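Local coordinates for protein dihydropteroate synthase (Mycobacterium smegmatis, PDB 6OMZ) that probably joins para-aminobenzoate to 6-hydroxymethyl-7,8-dihydropterin diphosphate, making the 7,8-dihydropteroate from which folates are built, at residues 87-92 with 113-118; 135-140 with 183-188. The protein carries 1 engineered substitution. All blocks are in the same frame, centred on the assembly; numbering follows the deposited sequence.

Contact 1. Residues 87-92 with 113-118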
loop_
_atom_site.group_PDB
_atom_site.type_symbol
_atom_site.label_atom_id
_atom_site.label_comp_id
_atom_site.label_asym_id
_atom_site.label_seq_id
_atom_site.Cartn_x
_atom_site.Cartn_y
_atom_site.Cartn_z
ATOM N N PRO A 87 -10.083 8.592 14.819
ATOM C CA PRO A 87 -9.388 8.884 16.093
ATOM C C PRO A 87 -7.906 8.574 16.039
ATOM O O PRO A 87 -7.095 9.274 16.660
ATOM C CB PRO A 87 -10.104 7.981 17.112
ATOM C CG PRO A 87 -11.428 7.640 16.479
ATOM C CD PRO A 87 -11.152 7.590 15.007
ATOM N N VAL A 88 -7.544 7.507 15.329
ATOM C CA VAL A 88 -6.144 7.129 15.193
ATOM C C VAL A 88 -5.404 8.172 14.372
ATOM O O VAL A 88 -4.303 8.604 14.731
ATOM C CB VAL A 88 -6.040 5.729 14.558
ATOM C CG1 VAL A 88 -4.579 5.370 14.257
ATOM C CG2 VAL A 88 -6.689 4.684 15.467
ATOM N N ILE A 89 -6.003 8.590 13.259
ATOM C CA ILE A 89 -5.373 9.582 12.399
ATOM C C ILE A 89 -5.218 10.903 13.137
ATOM O O ILE A 89 -4.187 11.575 13.015
ATOM C CB ILE A 89 -6.188 9.740 11.099
ATOM C CG1 ILE A 89 -6.144 8.433 10.290
ATOM C CG2 ILE A 89 -5.656 10.907 10.257
ATOM C CD1 ILE A 89 -7.163 8.397 9.130
ATOM N N ARG A 90 -6.237 11.304 13.904
ATOM C CA ARG A 90 -6.149 12.568 14.631
ATOM C C ARG A 90 -4.973 12.576 15.603
ATOM O O ARG A 90 -4.227 13.564 15.684
ATOM C CB ARG A 90 -7.455 12.859 15.377
ATOM C CG ARG A 90 -8.504 13.594 14.545
ATOM C CD ARG A 90 -9.658 14.102 15.420
ATOM N NE ARG A 90 -10.441 12.998 15.977
ATOM C CZ ARG A 90 -11.477 12.429 15.362
ATOM N NH1 ARG A 90 -11.860 12.856 14.165
ATOM N NH2 ARG A 90 -12.129 11.428 15.942
ATOM N N GLU A 91 -4.779 11.485 16.348
ATOM C CA GLU A 91 -3.706 11.485 17.342
ATOM C C GLU A 91 -2.324 11.408 16.689
ATOM O O GLU A 91 -1.373 12.047 17.159
ATOM C CB GLU A 91 -3.916 10.343 18.335
ATOM C CG GLU A 91 -5.263 10.424 19.029
ATOM C CD GLU A 91 -5.398 9.471 20.198
ATOM O OE1 GLU A 91 -4.373 9.163 20.842
ATOM O OE2 GLU A 91 -6.536 9.034 20.472
ATOM N N LEU A 92 -2.191 10.650 15.597
ATOM C CA LEU A 92 -0.894 10.561 14.932
ATOM C C LEU A 92 -0.557 11.859 14.208
ATOM O O LEU A 92 0.604 12.286 14.191
ATOM C CB LEU A 92 -0.879 9.378 13.960
ATOM C CG LEU A 92 -0.972 7.975 14.577
ATOM C CD1 LEU A 92 -1.059 6.914 13.493
ATOM C CD2 LEU A 92 0.226 7.693 15.508
ATOM N N LEU A 113 -9.113 12.860 5.722
ATOM C CA LEU A 113 -8.414 14.109 5.437
ATOM C C LEU A 113 -8.758 15.183 6.461
ATOM O O LEU A 113 -7.876 15.931 6.913
ATOM C CB LEU A 113 -8.753 14.593 4.023
ATOM C CG LEU A 113 -8.235 13.704 2.891
ATOM C CD1 LEU A 113 -8.749 14.133 1.529
ATOM C CD2 LEU A 113 -6.710 13.692 2.897
ATOM N N GLU A 114 -10.045 15.299 6.817
ATOM C CA GLU A 114 -10.423 16.205 7.898
ATOM C C GLU A 114 -9.649 15.895 9.169
ATOM O O GLU A 114 -9.315 16.806 9.937
ATOM C CB GLU A 114 -11.923 16.115 8.185
ATOM C CG GLU A 114 -12.833 16.514 7.037
ATOM C CD GLU A 114 -14.295 16.322 7.398
ATOM O OE1 GLU A 114 -14.753 16.975 8.361
ATOM O OE2 GLU A 114 -14.987 15.510 6.737
ATOM N N ALA A 115 -9.377 14.612 9.424
ATOM C CA ALA A 115 -8.702 14.220 10.654
ATOM C C ALA A 115 -7.192 14.404 10.601
ATOM O O ALA A 115 -6.536 14.226 11.634
ATOM C CB ALA A 115 -9.005 12.758 10.991
ATOM N N GLY A 116 -6.623 14.716 9.440
ATOM C CA GLY A 116 -5.204 15.015 9.344
ATOM C C GLY A 116 -4.417 14.141 8.391
ATOM O O GLY A 116 -3.196 14.330 8.281
ATOM N N ALA A 117 -5.036 13.180 7.708
ATOM C CA ALA A 117 -4.333 12.421 6.689
ATOM C C ALA A 117 -3.925 13.354 5.555
ATOM O O ALA A 117 -4.609 14.333 5.255
ATOM C CB ALA A 117 -5.211 11.295 6.143
ATOM N N HIS A 118 -2.791 13.052 4.934
ATOM C CA HIS A 118 -2.262 13.886 3.858
ATOM C C HIS A 118 -2.098 13.159 2.533
ATOM O O HIS A 118 -1.647 13.778 1.563
ATOM C CB HIS A 118 -0.910 14.491 4.260
ATOM C CG HIS A 118 -1.027 15.659 5.191
ATOM N ND1 HIS A 118 0.039 16.134 5.926
ATOM C CD2 HIS A 118 -2.080 16.452 5.500
ATOM C CE1 HIS A 118 -0.355 17.166 6.653
ATOM N NE2 HIS A 118 -1.637 17.379 6.413
#
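On the outer, helical layer of the TIM barrel, helix 78-93 lies against the C-terminal turn of helix 106-114, where a Schellman motif leads the chain toward strand 119-122. Ile89 carries the buried half of the contact. Its CB sits 4.1 Å from Ala115 CB. From there the side chain forks, and chi1 of -65° sets CG2 anti to the backbone N. This methyl meets the turn: Ile89 CG2 lies 3.5 Å from Ala117 N and packs against the CB atoms of both Ala115 and Ala117. The side chain also packs against Ile99 and Ile101 of strand 98-102 and Val64 of strand 61-65. Ala115 points its methyl at helix 78-93, and here the backbones come closest, 5.0 Å between Arg90 CA and Ala115 CA. Gly116 makes the reversal with a positive phi of 122°, and its N bonds back to Leu113 O. At the more exposed side the aliphatic base of Arg90 lies along Ala115, CG to CB. No hydrogen bond crosses between the segments; instead Arg90 CA approaches Ala115 O at 3.4 Å in a CA-H...O contact, with 146° at the hydrogen.

Contact 2. Residues 135-140 with 183-188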
loop_
_atom_site.group_PDB
_atom_site.type_symbol
_atom_site.label_atom_id
_atom_site.label_comp_id
_atom_site.label_asym_id
_atom_site.label_seq_id
_atom_site.Cartn_x
_atom_site.Cartn_y
_atom_site.Cartn_z
ATOM N N VAL A 135 -13.077 14.213 -4.661
ATOM C CA VAL A 135 -12.512 14.460 -3.335
ATOM C C VAL A 135 -11.040 14.849 -3.456
ATOM O O VAL A 135 -10.590 15.849 -2.880
ATOM C CB VAL A 135 -12.697 13.224 -2.432
ATOM C CG1 VAL A 135 -11.864 13.358 -1.166
ATOM C CG2 VAL A 135 -14.161 13.031 -2.079
ATOM N N LEU A 136 -10.273 14.072 -4.223
ATOM C CA LEU A 136 -8.842 14.346 -4.370
ATOM C C LEU A 136 -8.589 15.638 -5.137
ATOM O O LEU A 136 -7.664 16.384 -4.803
ATOM C CB LEU A 136 -8.135 13.179 -5.068
ATOM C CG LEU A 136 -7.615 12.065 -4.147
ATOM C CD1 LEU A 136 -6.566 12.624 -3.181
ATOM C CD2 LEU A 136 -8.763 11.406 -3.393
ATOM N N ALA A 137 -9.370 15.908 -6.188
ATOM C CA ALA A 137 -9.170 17.143 -6.947
ATOM C C ALA A 137 -9.355 18.369 -6.060
ATOM O O ALA A 137 -8.614 19.356 -6.182
ATOM C CB ALA A 137 -10.129 17.198 -8.135
ATOM N N GLU A 138 -10.343 18.324 -5.163
ATOM C CA GLU A 138 -10.585 19.436 -4.249
ATOM C C GLU A 138 -9.504 19.522 -3.177
ATOM O O GLU A 138 -9.034 20.620 -2.844
ATOM C CB GLU A 138 -11.968 19.281 -3.604
ATOM C CG GLU A 138 -12.509 20.537 -2.911
ATOM C CD GLU A 138 -11.849 20.838 -1.568
ATOM O OE1 GLU A 138 -11.410 19.888 -0.876
ATOM O OE2 GLU A 138 -11.767 22.038 -1.208
ATOM N N ALA A 139 -9.099 18.375 -2.616
ATOM C CA ALA A 139 -8.213 18.390 -1.454
ATOM C C ALA A 139 -6.772 18.725 -1.822
ATOM O O ALA A 139 -6.021 19.224 -0.972
ATOM C CB ALA A 139 -8.275 17.042 -0.733
ATOM N N LYS A 140 -6.368 18.452 -3.062
ATOM C CA LYS A 140 -5.024 18.766 -3.550
ATOM C C LYS A 140 -3.939 18.086 -2.710
ATOM O O LYS A 140 -2.952 18.703 -2.298
ATOM C CB LYS A 140 -4.820 20.282 -3.622
ATOM C CG LYS A 140 -5.737 20.953 -4.654
ATOM C CD LYS A 140 -5.379 22.411 -4.873
ATOM C CE LYS A 140 -6.054 22.951 -6.121
ATOM N NZ LYS A 140 -5.489 22.326 -7.362
ATOM N N ALA A 183 -10.355 14.778 -14.154
ATOM C CA ALA A 183 -11.184 15.214 -13.040
ATOM C C ALA A 183 -10.606 16.409 -12.289
ATOM O O ALA A 183 -11.267 16.917 -11.378
ATOM C CB ALA A 183 -11.388 14.050 -12.065
ATOM N N GLY A 184 -9.396 16.858 -12.624
ATOM C CA GLY A 184 -8.809 18.035 -12.001
ATOM C C GLY A 184 -7.706 17.754 -10.999
ATOM O O GLY A 184 -7.222 18.690 -10.354
ATOM N N VAL A 185 -7.296 16.501 -10.828
ATOM C CA VAL A 185 -6.132 16.211 -10.002
ATOM C C VAL A 185 -4.875 16.616 -10.761
ATOM O O VAL A 185 -4.749 16.365 -11.967
ATOM C CB VAL A 185 -6.106 14.719 -9.619
ATOM C CG1 VAL A 185 -4.862 14.393 -8.781
ATOM C CG2 VAL A 185 -7.358 14.357 -8.838
ATOM N N GLU A 186 -3.942 17.267 -10.069
ATOM C CA GLU A 186 -2.718 17.676 -10.747
ATOM C C GLU A 186 -1.835 16.454 -10.983
ATOM O O GLU A 186 -1.709 15.599 -10.099
ATOM C CB GLU A 186 -1.958 18.729 -9.942
ATOM C CG GLU A 186 -2.752 20.012 -9.665
ATOM C CD GLU A 186 -2.978 20.874 -10.902
ATOM O OE1 GLU A 186 -3.797 21.817 -10.823
ATOM O OE2 GLU A 186 -2.340 20.618 -11.949
ATOM N N PRO A 187 -1.242 16.326 -12.173
ATOM C CA PRO A 187 -0.449 15.119 -12.474
ATOM C C PRO A 187 0.653 14.861 -11.465
ATOM O O PRO A 187 0.939 13.699 -11.147
ATOM C CB PRO A 187 0.127 15.417 -13.868
ATOM C CG PRO A 187 -0.741 16.482 -14.436
ATOM C CD PRO A 187 -1.251 17.292 -13.286
ATOM N N GLU A 188 1.256 15.926 -10.928
ATOM C CA GLU A 188 2.340 15.758 -9.971
ATOM C C GLU A 188 1.895 15.076 -8.679
ATOM O O GLU A 188 2.752 14.619 -7.922
ATOM C CB GLU A 188 2.966 17.115 -9.641
ATOM C CG GLU A 188 3.638 17.822 -10.823
ATOM C CD GLU A 188 2.662 18.556 -11.732
ATOM O OE1 GLU A 188 1.450 18.606 -11.423
ATOM O OE2 GLU A 188 3.118 19.092 -12.766
HETATM O O HOH W 1 -6.366 19.454 -7.930
HETATM O O HOH W 2 -2.983 22.399 -7.545
#
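A Schellman motif ends helix 165-182 on the outside of the TIM barrel, and the loop that follows, leading to strand 190-193, runs past the last turns of helix 132-139. Ala137 points its methyl into this loop: CB lies 3.4 Å from Ala183 O and is also close to the carbonyl carbon of Gly184. Gly184 turns the chain with a positive phi of 106°, its backbone passing against Ala137 CB. Val185, with CG1 anti to its backbone N (chi1 178°), lays CG2 alongside the helix, 3.7 Å from Ala137 N and 4.0 Å from Leu136 CB. Polar groups close the outer side without a direct hydrogen bond between the segments. Lys140 leaves the helix with positive phi, and its chain, extended as far as CE and then bent at chi4 (-68°), brings NZ beside Glu186, the two side chains running the same way. NZ to Glu186 OE1 is a long salt bridge of 3.9 Å. One water accepts from Lys140 NZ and donates to both Ala137 O, at 2.8 Å, and Gly184 O, at 2.7 Å, tying the helix end to the loop backbone; a second accepts from NZ and gives Glu186 OE1 a weak bond. Farther in, Leu136 and Val185 both rest on Trp143 of strand 143-146; within the helical layer Val185 touches Ala180 of helix 165-182, and Val135 meets Ala106 and Arg110 of helix 106-114.

How the contacts relate
Contacts 1 and 2 follow one another along the chain and around the barrel, their centres about 19 Å apart. Each sets one helix against the turn that ends the next: helix 78-93 against the end of helix 106-114, then helix 132-139 against the end of helix 165-182. Between them, helices 106-114 and 132-139 meet directly, Leu113 CD1 lying 3.7 Å from Ala139 CB. The four helices thus form an outer arc beside the parallel sheet, contact 1 packing on strands 61-65 and 98-102 and contact 2 on strand 143-146. The pterin ligand is bound farther in, about 14 Å from the Ile89 side chain and 13 Å from that of Leu136, so neither contact lines the pocket.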